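Phospholyase (Arthrobacter aurescens, PDB 5G4J) probably catalyses the pyridoxal phosphate-dependent breakdown of phosphoethanolamine to acetaldehyde, ammonia and phosphate, using a class-III aminotransferase fold. Local coordinates at residues Leu247-Glu252 with Pro274-Met279; Leu216-Phe221 with Val253-Gly258; Leu114-Ser119 with Ile289-Thr294. All coordinates share one frame; numbering follows the deposited sequence.

Contact 1 (Leu247-Glu252 with Pro274-Met279). With EXT ({5-hydroxy-6-methyl-4-[(E)-{[2-(phosphonooxy)ethyl]imino}methyl]pyridin-3-yl}methyl dihydrogen phosphate), chain C.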
loop_
_atom_site.group_PDB
_atom_site.type_symbol
_atom_site.label_atom_id
_atom_site.label_comp_id
_atom_site.label_asym_id
_atom_site.label_seq_id
_atom_site.Cartn_x
_atom_site.Cartn_y
_atom_site.Cartn_z
ATOM N N LEU A 247 22.677 -6.757 1.655
ATOM C CA LEU A 247 22.171 -6.604 0.309
ATOM C C LEU A 247 22.084 -5.140 -0.016
ATOM O O LEU A 247 22.097 -4.272 0.869
ATOM C CB LEU A 247 20.812 -7.215 0.146
ATOM C CG LEU A 247 20.664 -8.691 0.592
ATOM C CD1 LEU A 247 19.245 -9.193 0.428
ATOM C CD2 LEU A 247 21.564 -9.528 -0.259
ATOM N N VAL A 248 21.986 -4.880 -1.304
ATOM C CA VAL A 248 21.796 -3.522 -1.828
ATOM C C VAL A 248 20.418 -3.386 -2.395
ATOM O O VAL A 248 20.014 -4.173 -3.248
ATOM C CB VAL A 248 22.867 -3.161 -2.915
ATOM C CG1 VAL A 248 22.607 -1.758 -3.430
ATOM C CG2 VAL A 248 24.253 -3.218 -2.332
ATOM N N ILE A 249 19.704 -2.309 -1.995
ATOM C CA ILE A 249 18.388 -1.977 -2.539
ATOM C C ILE A 249 18.525 -0.630 -3.267
ATOM O O ILE A 249 18.827 0.368 -2.648
ATOM C CB ILE A 249 17.251 -1.857 -1.496
ATOM C CG1 ILE A 249 17.146 -3.094 -0.582
ATOM C CG2 ILE A 249 15.918 -1.566 -2.166
ATOM C CD1 ILE A 249 16.274 -2.860 0.639
ATOM N N SER A 250 18.209 -0.622 -4.578
ATOM C CA SER A 250 18.016 0.648 -5.303
ATOM C C SER A 250 16.549 0.999 -5.262
ATOM O O SER A 250 15.694 0.257 -5.847
ATOM C CB SER A 250 18.469 0.554 -6.728
ATOM O OG SER A 250 18.319 1.860 -7.317
ATOM N N ASP A 251 16.256 2.129 -4.618
ATOM C CA ASP A 251 14.905 2.711 -4.560
ATOM C C ASP A 251 14.783 3.588 -5.810
ATOM O O ASP A 251 15.393 4.614 -5.897
ATOM C CB ASP A 251 14.766 3.520 -3.288
ATOM C CG ASP A 251 13.416 4.219 -3.168
ATOM O OD1 ASP A 251 12.712 4.391 -4.183
ATOM O OD2 ASP A 251 13.046 4.585 -2.016
ATOM N N GLU A 252 13.994 3.111 -6.743
ATOM C CA GLU A 252 13.751 3.731 -8.033
ATOM C C GLU A 252 12.509 4.583 -8.131
ATOM O O GLU A 252 12.114 4.972 -9.242
ATOM C CB GLU A 252 13.728 2.641 -9.131
ATOM C CG GLU A 252 15.030 1.972 -9.300
ATOM C CD GLU A 252 16.138 2.784 -9.999
ATOM O OE1 GLU A 252 15.835 3.780 -10.730
ATOM O OE2 GLU A 252 17.339 2.465 -9.777
ATOM N N PRO A 274 21.992 -4.213 -8.103
ATOM C CA PRO A 274 21.358 -4.489 -6.764
ATOM C C PRO A 274 20.716 -5.832 -6.744
ATOM O O PRO A 274 20.303 -6.305 -7.785
ATOM C CB PRO A 274 20.311 -3.376 -6.633
ATOM C CG PRO A 274 20.549 -2.444 -7.723
ATOM C CD PRO A 274 21.412 -3.059 -8.787
ATOM N N GLU A 275 20.558 -6.417 -5.554
ATOM C CA GLU A 275 19.786 -7.614 -5.396
ATOM C C GLU A 275 18.241 -7.353 -5.371
ATOM O O GLU A 275 17.481 -8.266 -5.667
ATOM C CB GLU A 275 20.134 -8.338 -4.076
ATOM C CG GLU A 275 21.548 -8.915 -4.092
ATOM C CD GLU A 275 22.563 -7.990 -3.512
ATOM O OE1 GLU A 275 22.399 -6.757 -3.455
ATOM O OE2 GLU A 275 23.646 -8.503 -3.125
ATOM N N LEU A 276 17.881 -6.101 -5.015
ATOM C CA LEU A 276 16.519 -5.637 -4.786
ATOM C C LEU A 276 16.363 -4.295 -5.409
ATOM O O LEU A 276 17.174 -3.377 -5.203
ATOM C CB LEU A 276 16.245 -5.572 -3.325
ATOM C CG LEU A 276 16.129 -6.942 -2.590
ATOM C CD1 LEU A 276 16.437 -6.789 -1.108
ATOM C CD2 LEU A 276 14.769 -7.547 -2.715
ATOM N N VAL A 277 15.283 -4.131 -6.181
ATOM C CA VAL A 277 14.940 -2.843 -6.808
ATOM C C VAL A 277 13.485 -2.565 -6.461
ATOM O O VAL A 277 12.603 -3.379 -6.710
ATOM C CB VAL A 277 15.108 -2.874 -8.336
ATOM C CG1 VAL A 277 14.791 -1.517 -8.930
ATOM C CG2 VAL A 277 16.540 -3.269 -8.632
ATOM N N THR A 278 13.217 -1.386 -5.908
ATOM C CA THR A 278 11.857 -1.014 -5.566
ATOM C C THR A 278 11.390 0.172 -6.445
ATOM O O THR A 278 12.198 0.942 -6.991
ATOM C CB THR A 278 11.777 -0.635 -4.111
ATOM O OG1 THR A 278 12.618 0.477 -3.830
ATOM C CG2 THR A 278 12.161 -1.788 -3.181
ATOM N N MET A 279 10.085 0.314 -6.585
ATOM C CA MET A 279 9.495 1.251 -7.509
ATOM C C MET A 279 8.086 1.538 -7.070
ATOM O O MET A 279 7.483 0.805 -6.325
ATOM C CB MET A 279 9.573 0.714 -8.956
ATOM C CG MET A 279 8.870 -0.515 -9.205
ATOM S SD MET A 279 9.463 -1.292 -10.779
ATOM C CE MET A 279 11.035 -1.794 -10.348
HETATM C CAA EXT C . 8.848 8.154 -1.900
HETATM C CAB EXT C . 7.806 9.117 -1.799
HETATM P PAC EXT C . 4.799 6.164 -1.628
HETATM O OAD EXT C . 4.551 7.536 -1.039
HETATM O OAE EXT C . 4.099 5.705 -2.774
HETATM O OAF EXT C . 4.459 5.162 -0.557
HETATM O OAG EXT C . 6.284 6.100 -1.946
HETATM C CAH EXT C . 7.400 6.255 -1.011
HETATM C CAI EXT C . 8.637 6.780 -1.514
HETATM N NAJ EXT C . 11.000 6.247 -1.998
HETATM C CAK EXT C . 9.759 5.905 -1.559
HETATM C CAL EXT C . 11.210 7.554 -2.364
HETATM C CAM EXT C . 12.531 7.919 -2.780
HETATM C CAN EXT C . 10.168 8.505 -2.299
HETATM O OAO EXT C . 10.445 9.811 -2.654
HETATM O OAP EXT C . 9.106 13.573 -4.719
HETATM P PAQ EXT C . 7.643 13.981 -4.313
HETATM O OAR EXT C . 7.693 15.310 -3.488
HETATM O OAS EXT C . 6.655 14.165 -5.468
HETATM O OAT EXT C . 7.148 12.772 -3.243
HETATM C CAU EXT C . 7.400 12.807 -1.850
HETATM C CAV EXT C . 6.989 11.406 -1.381
HETATM N NAW EXT C . 8.032 10.420 -1.833
#

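Contact 2 (Leu216-Phe221 with Val253-Gly258). With EXT ({5-hydroxy-6-methyl-4-[(E)-{[2-(phosphonooxy)ethyl]imino}methyl]pyridin-3-yl}methyl dihydrogen phosphate), chain C.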
loop_
_atom_site.group_PDB
_atom_site.type_symbol
_atom_site.label_atom_id
_atom_site.label_comp_id
_atom_site.label_asym_id
_atom_site.label_seq_id
_atom_site.Cartn_x
_atom_site.Cartn_y
_atom_site.Cartn_z
ATOM N N LEU A 216 20.280 1.041 1.384
ATOM C CA LEU A 216 19.096 1.425 0.662
ATOM C C LEU A 216 19.339 2.838 0.155
ATOM O O LEU A 216 19.730 3.757 0.927
ATOM C CB LEU A 216 17.879 1.384 1.637
ATOM C CG LEU A 216 16.579 2.071 1.207
ATOM C CD1 LEU A 216 16.016 1.384 -0.032
ATOM C CD2 LEU A 216 15.525 2.036 2.325
ATOM N N PHE A 217 19.131 3.096 -1.123
ATOM C CA PHE A 217 19.413 4.462 -1.635
ATOM C C PHE A 217 18.586 4.781 -2.854
ATOM O O PHE A 217 18.232 3.886 -3.642
ATOM C CB PHE A 217 20.927 4.596 -1.998
ATOM C CG PHE A 217 21.354 3.835 -3.253
ATOM C CD1 PHE A 217 21.460 2.459 -3.288
ATOM C CD2 PHE A 217 21.686 4.523 -4.418
ATOM C CE1 PHE A 217 21.812 1.762 -4.439
ATOM C CE2 PHE A 217 22.103 3.803 -5.565
ATOM C CZ PHE A 217 22.135 2.447 -5.584
ATOM N N ASP A 218 18.368 6.085 -3.012
ATOM C CA ASP A 218 17.818 6.695 -4.232
ATOM C C ASP A 218 19.016 7.064 -5.105
ATOM O O ASP A 218 19.782 7.934 -4.744
ATOM C CB ASP A 218 16.968 7.918 -3.894
ATOM C CG ASP A 218 16.746 8.910 -5.083
ATOM O OD1 ASP A 218 16.891 8.505 -6.270
ATOM O OD2 ASP A 218 16.479 10.100 -4.798
ATOM N N PRO A 219 19.163 6.427 -6.268
ATOM C CA PRO A 219 20.367 6.727 -7.169
ATOM C C PRO A 219 20.589 8.230 -7.529
ATOM O O PRO A 219 21.740 8.667 -7.702
ATOM C CB PRO A 219 20.019 5.946 -8.452
ATOM C CG PRO A 219 19.256 4.806 -7.962
ATOM C CD PRO A 219 18.318 5.394 -6.903
ATOM N N LEU A 220 19.518 9.012 -7.563
ATOM C CA LEU A 220 19.661 10.444 -7.833
ATOM C C LEU A 220 20.001 11.262 -6.585
ATOM O O LEU A 220 20.321 12.462 -6.729
ATOM C CB LEU A 220 18.392 11.014 -8.482
ATOM C CG LEU A 220 18.243 10.712 -9.965
ATOM C CD1 LEU A 220 16.838 11.040 -10.426
ATOM C CD2 LEU A 220 19.255 11.566 -10.796
ATOM N N PHE A 221 19.849 10.662 -5.375
ATOM C CA PHE A 221 20.039 11.367 -4.121
ATOM C C PHE A 221 19.325 12.692 -4.210
ATOM O O PHE A 221 19.870 13.751 -3.868
ATOM C CB PHE A 221 21.570 11.464 -3.775
ATOM C CG PHE A 221 22.168 10.137 -3.511
ATOM C CD1 PHE A 221 21.977 9.541 -2.259
ATOM C CD2 PHE A 221 22.822 9.417 -4.537
ATOM C CE1 PHE A 221 22.488 8.269 -1.993
ATOM C CE2 PHE A 221 23.297 8.169 -4.308
ATOM C CZ PHE A 221 23.149 7.589 -3.019
ATOM N N VAL A 253 11.922 4.965 -6.998
ATOM C CA VAL A 253 10.680 5.714 -7.024
ATOM C C VAL A 253 10.907 7.087 -7.707
ATOM O O VAL A 253 10.053 7.572 -8.429
ATOM C CB VAL A 253 10.103 5.860 -5.614
ATOM C CG1 VAL A 253 9.042 6.863 -5.564
ATOM C CG2 VAL A 253 9.606 4.513 -5.098
ATOM N N GLN A 254 12.066 7.697 -7.505
ATOM C CA GLN A 254 12.405 8.968 -8.130
ATOM C C GLN A 254 13.201 8.801 -9.440
ATOM O O GLN A 254 13.066 9.698 -10.332
ATOM C CB GLN A 254 13.282 9.846 -7.202
ATOM C CG GLN A 254 12.609 10.225 -5.922
ATOM C CD GLN A 254 11.480 11.182 -6.086
ATOM O OE1 GLN A 254 11.404 11.898 -7.061
ATOM N NE2 GLN A 254 10.539 11.163 -5.148
ATOM N N SER A 255 14.037 7.771 -9.583
ATOM C CA SER A 255 14.979 7.727 -10.697
ATOM C C SER A 255 14.523 6.758 -11.804
ATOM O O SER A 255 15.200 6.592 -12.767
ATOM C CB SER A 255 16.371 7.376 -10.158
ATOM O OG SER A 255 16.372 6.081 -9.594
ATOM N N GLY A 256 13.447 6.041 -11.576
ATOM C CA GLY A 256 13.024 4.952 -12.434
ATOM C C GLY A 256 12.229 5.293 -13.698
ATOM O O GLY A 256 11.996 6.450 -13.993
ATOM N N PHE A 257 11.931 4.249 -14.467
ATOM C CA PHE A 257 11.154 4.367 -15.700
ATOM C C PHE A 257 11.731 5.372 -16.711
ATOM O O PHE A 257 11.017 6.052 -17.402
ATOM C CB PHE A 257 9.670 4.582 -15.389
ATOM C CG PHE A 257 9.056 3.384 -14.727
ATOM C CD1 PHE A 257 9.236 3.172 -13.369
ATOM C CD2 PHE A 257 8.397 2.406 -15.474
ATOM C CE1 PHE A 257 8.719 2.026 -12.804
ATOM C CE2 PHE A 257 7.917 1.259 -14.927
ATOM C CZ PHE A 257 8.059 1.075 -13.583
ATOM N N GLY A 258 13.059 5.409 -16.811
ATOM C CA GLY A 258 13.700 6.231 -17.813
ATOM C C GLY A 258 13.833 7.697 -17.520
ATOM O O GLY A 258 14.312 8.455 -18.353
HETATM C CAA EXT C . 8.848 8.154 -1.900
HETATM C CAB EXT C . 7.806 9.117 -1.799
HETATM P PAC EXT C . 4.799 6.164 -1.628
HETATM O OAD EXT C . 4.551 7.536 -1.039
HETATM O OAE EXT C . 4.099 5.705 -2.774
HETATM O OAF EXT C . 4.459 5.162 -0.557
HETATM O OAG EXT C . 6.284 6.100 -1.946
HETATM C CAH EXT C . 7.400 6.255 -1.011
HETATM C CAI EXT C . 8.637 6.780 -1.514
HETATM N NAJ EXT C . 11.000 6.247 -1.998
HETATM C CAK EXT C . 9.759 5.905 -1.559
HETATM C CAL EXT C . 11.210 7.554 -2.364
HETATM C CAM EXT C . 12.531 7.919 -2.780
HETATM C CAN EXT C . 10.168 8.505 -2.299
HETATM O OAO EXT C . 10.445 9.811 -2.654
HETATM O OAP EXT C . 9.106 13.573 -4.719
HETATM P PAQ EXT C . 7.643 13.981 -4.313
HETATM O OAR EXT C . 7.693 15.310 -3.488
HETATM O OAS EXT C . 6.655 14.165 -5.468
HETATM O OAT EXT C . 7.148 12.772 -3.243
HETATM C CAU EXT C . 7.400 12.807 -1.850
HETATM C CAV EXT C . 6.989 11.406 -1.381
HETATM N NAW EXT C . 8.032 10.420 -1.833
HETATM O O HOH W 1 14.667 6.923 -6.852
#

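Contact 3 (Leu114-Ser119 with Ile289-Thr294). With EXT ({5-hydroxy-6-methyl-4-[(E)-{[2-(phosphonooxy)ethyl]imino}methyl]pyridin-3-yl}methyl dihydrogen phosphate), chain C.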
loop_
_atom_site.group_PDB
_atom_site.type_symbol
_atom_site.label_atom_id
_atom_site.label_comp_id
_atom_site.label_asym_id
_atom_site.label_seq_id
_atom_site.Cartn_x
_atom_site.Cartn_y
_atom_site.Cartn_z
ATOM N N LEU A 114 9.515 -10.818 -9.499
ATOM C CA LEU A 114 8.783 -9.625 -9.207
ATOM C C LEU A 114 7.753 -9.959 -8.096
ATOM O O LEU A 114 7.118 -11.026 -8.123
ATOM C CB LEU A 114 7.999 -9.226 -10.483
ATOM C CG LEU A 114 6.910 -8.223 -10.408
ATOM C CD1 LEU A 114 7.572 -6.901 -10.104
ATOM C CD2 LEU A 114 6.139 -8.053 -11.694
ATOM N N PHE A 115 7.684 -9.075 -7.128
ATOM C CA PHE A 115 6.575 -8.999 -6.157
ATOM C C PHE A 115 5.877 -7.660 -6.479
ATOM O O PHE A 115 6.509 -6.572 -6.478
ATOM C CB PHE A 115 7.028 -8.908 -4.726
ATOM C CG PHE A 115 7.713 -10.116 -4.152
ATOM C CD1 PHE A 115 9.114 -10.245 -4.229
ATOM C CD2 PHE A 115 7.024 -11.043 -3.437
ATOM C CE1 PHE A 115 9.764 -11.340 -3.656
ATOM C CE2 PHE A 115 7.677 -12.141 -2.842
ATOM C CZ PHE A 115 9.055 -12.284 -2.984
ATOM N N LEU A 116 4.563 -7.707 -6.751
ATOM C CA LEU A 116 3.835 -6.488 -6.981
ATOM C C LEU A 116 3.268 -5.968 -5.648
ATOM O O LEU A 116 2.979 -6.768 -4.764
ATOM C CB LEU A 116 2.754 -6.709 -8.009
ATOM C CG LEU A 116 3.282 -6.777 -9.456
ATOM C CD1 LEU A 116 2.290 -7.435 -10.397
ATOM C CD2 LEU A 116 3.609 -5.389 -9.963
ATOM N N THR A 117 3.177 -4.647 -5.499
ATOM C CA THR A 117 2.562 -4.029 -4.333
ATOM C C THR A 117 1.651 -2.906 -4.785
ATOM O O THR A 117 1.443 -2.730 -5.985
ATOM C CB THR A 117 3.635 -3.411 -3.360
ATOM O OG1 THR A 117 4.245 -2.280 -3.971
ATOM C CG2 THR A 117 4.700 -4.390 -2.995
ATOM N N ASN A 118 1.132 -2.120 -3.833
ATOM C CA ASN A 118 0.246 -0.974 -4.199
ATOM C C ASN A 118 0.851 0.409 -3.970
ATOM O O ASN A 118 0.188 1.397 -4.148
ATOM C CB ASN A 118 -1.078 -1.122 -3.458
ATOM C CG ASN A 118 -1.642 -2.513 -3.537
ATOM O OD1 ASN A 118 -1.675 -3.280 -2.526
ATOM N ND2 ASN A 118 -2.114 -2.848 -4.678
ATOM N N SER A 119 2.128 0.480 -3.548
ATOM C CA SER A 119 2.791 1.758 -3.317
ATOM C C SER A 119 4.287 1.532 -3.178
ATOM O O SER A 119 4.768 0.403 -2.929
ATOM C CB SER A 119 2.308 2.406 -1.999
ATOM O OG SER A 119 2.674 1.617 -0.864
ATOM N N ILE A 289 0.371 1.450 -7.604
ATOM C CA ILE A 289 1.105 0.223 -7.905
ATOM C C ILE A 289 2.546 0.541 -7.377
ATOM O O ILE A 289 3.079 1.686 -7.542
ATOM C CB ILE A 289 1.223 -0.038 -9.422
ATOM C CG1 ILE A 289 -0.103 0.090 -10.169
ATOM C CG2 ILE A 289 1.835 -1.395 -9.709
ATOM C CD1 ILE A 289 0.011 -0.030 -11.711
ATOM N N GLY A 290 3.167 -0.491 -6.843
ATOM C CA GLY A 290 4.598 -0.540 -6.630
ATOM C C GLY A 290 5.121 -1.914 -6.964
ATOM O O GLY A 290 4.366 -2.834 -7.323
ATOM N N ALA A 291 6.417 -2.080 -6.810
ATOM C CA ALA A 291 6.996 -3.375 -6.972
ATOM C C ALA A 291 8.326 -3.532 -6.296
ATOM O O ALA A 291 9.082 -2.556 -6.108
ATOM C CB ALA A 291 7.138 -3.666 -8.509
ATOM N N VAL A 292 8.674 -4.792 -6.052
ATOM C CA VAL A 292 10.032 -5.208 -5.658
ATOM C C VAL A 292 10.497 -6.184 -6.792
ATOM O O VAL A 292 9.880 -7.233 -7.036
ATOM C CB VAL A 292 10.080 -5.934 -4.331
ATOM C CG1 VAL A 292 11.516 -6.390 -4.036
ATOM C CG2 VAL A 292 9.513 -5.040 -3.246
ATOM N N VAL A 293 11.566 -5.826 -7.469
ATOM C CA VAL A 293 12.209 -6.750 -8.453
ATOM C C VAL A 293 13.448 -7.320 -7.800
ATOM O O VAL A 293 14.213 -6.619 -7.120
ATOM C CB VAL A 293 12.501 -6.002 -9.734
ATOM C CG1 VAL A 293 13.417 -6.797 -10.655
ATOM C CG2 VAL A 293 11.176 -5.709 -10.480
ATOM N N THR A 294 13.615 -8.630 -7.956
ATOM C CA THR A 294 14.634 -9.334 -7.236
ATOM C C THR A 294 15.120 -10.583 -8.002
ATOM O O THR A 294 14.755 -10.783 -9.160
ATOM C CB THR A 294 14.210 -9.600 -5.781
ATOM O OG1 THR A 294 15.371 -9.912 -5.001
ATOM C CG2 THR A 294 13.234 -10.696 -5.620
HETATM C CAA EXT C . 8.848 8.154 -1.900
HETATM C CAB EXT C . 7.806 9.117 -1.799
HETATM P PAC EXT C . 4.799 6.164 -1.628
HETATM O OAD EXT C . 4.551 7.536 -1.039
HETATM O OAE EXT C . 4.099 5.705 -2.774
HETATM O OAF EXT C . 4.459 5.162 -0.557
HETATM O OAG EXT C . 6.284 6.100 -1.946
HETATM C CAH EXT C . 7.400 6.255 -1.011
HETATM C CAI EXT C . 8.637 6.780 -1.514
HETATM N NAJ EXT C . 11.000 6.247 -1.998
HETATM C CAK EXT C . 9.759 5.905 -1.559
HETATM C CAL EXT C . 11.210 7.554 -2.364
HETATM C CAM EXT C . 12.531 7.919 -2.780
HETATM C CAN EXT C . 10.168 8.505 -2.299
HETATM O OAO EXT C . 10.445 9.811 -2.654
HETATM O OAP EXT C . 9.106 13.573 -4.719
HETATM P PAQ EXT C . 7.643 13.981 -4.313
HETATM O OAR EXT C . 7.693 15.310 -3.488
HETATM O OAS EXT C . 6.655 14.165 -5.468
HETATM O OAT EXT C . 7.148 12.772 -3.243
HETATM C CAU EXT C . 7.400 12.807 -1.850
HETATM C CAV EXT C . 6.989 11.406 -1.381
HETATM N NAW EXT C . 8.032 10.420 -1.833
#

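Contact 1 (Leu247-Glu252 with Pro274-Met279)
Ser-250 of strand 247-251 pairs with Val-277 of the neighbouring parallel strand 276-279, with Ile-249 beside Leu-276 and Asp-251 beside Thr-278 on the opposite face. Packing and bonding are closest toward the C-terminal ends. There Ser-250 N donates to Leu-276 O, Thr-278 N to Ser-250 O, and Glu-252 N to Thr-278 O at 2.8 Å. On the face of Ser-250 and Val-277, Glu-252 CG presses against Val-277 CG1 at 3.5 Å. Its chain is bent at chi2, turning the carboxylate back so that OE2 accepts from Ser-250 OG at 2.7 Å, from above the carboxylate plane; Ser-255 and Gly-266 hold OE1. On the other face, Ile-249 CG1 crosses Leu-276 CD1 at 3.8 Å, and Ile-249 CG2 meets Thr-278 CG2, with helix 120-135 packed over Ile-249 and Thr-278.

The N-terminal end is looser: bonds from Leu-276 N and Glu-275 N to Val-248 O are both weak, and the partly exposed Glu-275 replaces strand pairing with its side chain. A bend at chi2 (93°) carries OE1 back to Val-248 N, 2.9 Å away and above the carboxylate plane, in a fairly straight bond (165°). Leu-247 CD2 touches the Glu-275 carboxylate, the side chains crossing at a slant, and Arg-242 forms a salt bridge to OE1. With an alanine in place of Glu-275, Val-248 N would probably lose its acceptor and Arg-242 its charged mate.

Farther along, Asp-251, whose CG stands anti to the backbone N (177°), brings OD2 to 2.6 Å from the pyridine nitrogen NAJ of the bound aldimine. His-148 and Asn-124 also bond to OD2, helping to position it; Asn-124 also bonds to Thr-278 OG1. A strand-end aspartate facing the cofactor's ring nitrogen is a hallmark of fold type I pyridoxal phosphate enzymes.

Contact 2 (Leu216-Phe221 with Val253-Gly258)
The carboxylate of Asp-218 and the amide of Gln-254 cross obliquely, their planes 48° apart, with Asp-218 OD1 4.0 Å from Gln-254 CB. The backbone O of Asp-218 sits over the centre of one face of the Phe-221 ring. Val-253 lies against a face of the cofactor's pyridine ring, its CB 3.7 Å from NAJ, while Gln-254 reaches that ring at the edge bearing the hydroxyl.

Gln-254 CG stands anti to the carbonyl carbon and the chain bends at chi2 (-69°), carrying the amide away from residues 216-221 and toward the ligand. NE2 donates twice, to the cofactor's phenolic oxygen OAO at 2.8 Å (162°) and, less straight, to the substrate-phosphate oxygen OAP at 2.8 Å. Arg-414 bonds to OE1, which helps to fix the rotation.

Asp-218 OD1 accepts from Leu-220 N in an Asx turn, the donor above the carboxylate plane, and OD2 bonds to Ser-222. A water links OD1 to Gln-254 N and, weakly, to Ser-255 OG. Leu-220 CD1 touches Ser-255 CB at 3.7 Å, and Pro-219 CD lies 3.4 Å from Ser-255 OG, which Glu-252 engages.

With no direct hydrogen bond across the segments, the bridging water and van der Waals contacts make the join. Gln-254, through one nitrogen, bridges the cofactor's phenolic oxygen and the phosphate of the aldimine's phosphoethanolamine part, consistent with orienting the substrate.

Contact 3 (Leu114-Ser119 with Ile289-Thr294)
This is an antiparallel pairing of strands 111-117 and 290-295 at the edge, within this chain, of the mixed sheet that holds strands 247-251 and 276-279, where Leu-114 bonds onward to the second subunit. Phe-115 and Val-292 exchange two nearly straight hydrogen bonds in the carbonyl planes, with Val-292 N 2.8 Å from Phe-115 O. The Thr-117 and Gly-290 pair is equally straight, but each donor stands above its partner's carbonyl plane.

On one face, Leu-114 CD1 fits between Ala-291 CB at 3.6 Å and Val-293 CG2 at 3.8 Å, beneath helix 94-104. On the other, Thr-294 CG2 meets the edge of the Phe-115 ring at CE1, and helix 120-135 packs over that ring.

A CB at Gly-290 would run into both Thr-117 OG1 and Ser-119 O. Thr-117 OG1, between the backbone N and the carbonyl carbon (chi1 69°), donates to Ser-119 O at 2.9 Å, tying the strand end to the helix start. Ser-119 is the N-cap of helix 120-135: its OG bonds to Glu-122 N and to Glu-122 of the second subunit. Its CB lies 3.8 Å from the cofactor phosphate oxygen OAF, at the phosphate-binding helix start typical of fold type I enzymes.

In the fold
All three contacts are buried and surround one bound aldimine, but they differ in kind. Contacts 1 and 3 are strand pairings within the same seven-stranded sheet, joined by a probable bond between Val-277 O and Val-293 N; contact 1 belongs to its parallel part, whereas contact 3 includes the reversed strand 290-295 and reaches the second subunit. Contact 2 continues from strands 214-217 and 247-251 into their C-terminal loops, so water and side chains replace regular backbone pairing. Around the ligand their roles divide: contact 1 faces the ring nitrogen, contact 2 a ring face and the substrate phosphate, and contact 3 the cofactor phosphate.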